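Local atomic coordinates of GIL01 gp7 (Bacillus phage pGIL01, PDB entry 6N7O), a protein that probably binds the LexA repressor of its Bacillus host and inhibits it. Residues 28-31 and 32-35. Residues are numbered along the deposited sequence; the frame is centred on the assembly and turned at random. Where two conformers were deposited one is given.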
loop_
_atom_site.group_PDB
_atom_site.type_symbol
_atom_site.label_atom_id
_atom_site.label_comp_id
_atom_site.label_asym_id
_atom_site.label_seq_id
_atom_site.Cartn_x
_atom_site.Cartn_y
_atom_site.Cartn_z
ATOM N N ILE A 28 -4.050 -2.511 4.106
ATOM C CA ILE A 28 -4.383 -1.260 4.785
ATOM C C ILE A 28 -3.501 -1.069 6.013
ATOM O O ILE A 28 -2.950 0.015 6.237
ATOM C CB ILE A 28 -5.872 -1.250 5.156
ATOM C CG1 ILE A 28 -6.725 -1.100 3.889
ATOM C CG2 ILE A 28 -6.158 -0.165 6.205
ATOM C CD1 ILE A 28 -8.215 -1.285 4.139
ATOM N N ASP A 29 -3.358 -2.118 6.831
ATOM C CA ASP A 29 -2.501 -2.022 8.012
ATOM C C ASP A 29 -1.091 -1.592 7.627
ATOM O O ASP A 29 -0.504 -0.716 8.267
ATOM C CB ASP A 29 -2.448 -3.354 8.760
ATOM C CG ASP A 29 -3.697 -3.624 9.590
ATOM O OD1 ASP A 29 -4.551 -2.724 9.732
ATOM O OD2 ASP A 29 -3.817 -4.753 10.114
ATOM N N ARG A 30 -0.532 -2.200 6.578
ATOM C CA ARG A 30 0.851 -1.894 6.209
ATOM C C ARG A 30 0.990 -0.465 5.692
ATOM O O ARG A 30 1.980 0.221 5.995
ATOM C CB ARG A 30 1.359 -2.885 5.165
ATOM C CG ARG A 30 1.493 -4.299 5.698
ATOM C CD ARG A 30 2.731 -4.477 6.570
ATOM N NE ARG A 30 3.963 -4.430 5.777
ATOM C CZ ARG A 30 4.840 -3.432 5.831
ATOM N NH1 ARG A 30 4.616 -2.405 6.638
ATOM N NH2 ARG A 30 5.940 -3.455 5.085
ATOM N N LEU A 31 0.027 -0.008 4.886
ATOM C CA LEU A 31 0.100 1.349 4.358
ATOM C C LEU A 31 -0.065 2.377 5.474
ATOM O O LEU A 31 0.552 3.446 5.435
ATOM C CB LEU A 31 -0.953 1.553 3.270
ATOM C CG LEU A 31 -0.736 0.747 1.984
ATOM C CD1 LEU A 31 -1.884 0.928 1.028
ATOM C CD2 LEU A 31 0.577 1.177 1.329
ATOM N N MET A 32 -0.884 2.078 6.481
ATOM C CA MET A 32 -0.956 2.984 7.617
ATOM C C MET A 32 0.361 3.023 8.374
ATOM O O MET A 32 0.737 4.072 8.907
ATOM C CB MET A 32 -2.105 2.582 8.536
ATOM C CG MET A 32 -3.451 2.824 7.892
ATOM S SD MET A 32 -4.801 2.546 9.035
ATOM C CE MET A 32 -4.367 3.706 10.328
ATOM N N GLN A 33 1.090 1.904 8.407
ATOM C CA GLN A 33 2.431 1.934 8.972
ATOM C C GLN A 33 3.371 2.766 8.111
ATOM O O GLN A 33 4.188 3.529 8.633
ATOM C CB GLN A 33 2.973 0.520 9.124
ATOM C CG GLN A 33 2.216 -0.327 10.133
ATOM C CD GLN A 33 2.779 -1.739 10.240
ATOM O OE1 GLN A 33 3.097 -2.378 9.236
ATOM N NE2 GLN A 33 2.918 -2.225 11.466
ATOM N N VAL A 34 3.263 2.634 6.789
ATOM C CA VAL A 34 4.155 3.370 5.895
ATOM C C VAL A 34 3.953 4.871 6.048
ATOM O O VAL A 34 4.919 5.651 6.045
ATOM C CB VAL A 34 3.929 2.915 4.445
ATOM C CG1 VAL A 34 4.638 3.860 3.480
ATOM C CG2 VAL A 34 4.404 1.479 4.265
ATOM N N THR A 35 2.704 5.302 6.207
ATOM C CA THR A 35 2.384 6.722 6.260
ATOM C C THR A 35 2.468 7.308 7.664
ATOM O O THR A 35 2.245 8.511 7.815
ATOM C CB THR A 35 0.986 6.981 5.706
ATOM O OG1 THR A 35 0.029 6.191 6.427
ATOM C CG2 THR A 35 0.932 6.635 4.226
#
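Arg-30 NH1 donates a hydrogen bond to Gln-33 OE1, 3.0 Å away and three residues further along helix 24-34. The amide oxygen sits at the edge of the guanidinium, tilted somewhat out of its plane. The two flat groups are steeply turned, 72° between planes. Arg-30 bends at chi2 and chi3, which hooks the chain so that NH1, on the same side as CD, faces Gln-33 OE1. That oxygen also lies 3.4 Å from Arg-30 CD. Gln-33 CG passes 3.3 Å from Asp-29 O.

Leu-31 O accepts twice from Thr-35. The backbone N approaches at 2.9 Å and OG1 at 3.0 Å from Thr-35 to Leu-31 O, from opposite faces of the carbonyl plane. A chi1 of 56° sets OG1 between the backbone N and the carbonyl carbon of Thr-35, turned back toward the preceding turn. Thr-35 is buried, and the Leu-31 carbonyl satisfies its hydroxyl.

In the modelled conformer the Met-32 chain runs alongside Ile-28, with Ile-28 CG2 4.1 Å from Met-32 SD. This apolar contact is doubtful, because Met-32 has a second conformer. Backbone bonds run from Met-32 N to Ile-28 O, Gln-33 N to Asp-29 O and Val-34 N to Arg-30 O.

Further out, Arg-30 NE forms a salt bridge with Glu-13 OE2 of helix 2-16, so the guanidinium is held from a second direction. Leu-31 packs on Phe-10, and Val-34 on Met-3 and Leu-7, all of that helix. Leu-31 and Met-32 also touch Ile-11 of the second subunit, and Thr-35 O accepts from Arg-4 of that subunit.

The arrangement is typical of the last turns of an alpha-helix, here the second helix of a small helical dimer. The backbone bonds and the threonine hydroxyl link i to i+4, and Arg-30 with Gln-33 i to i+3.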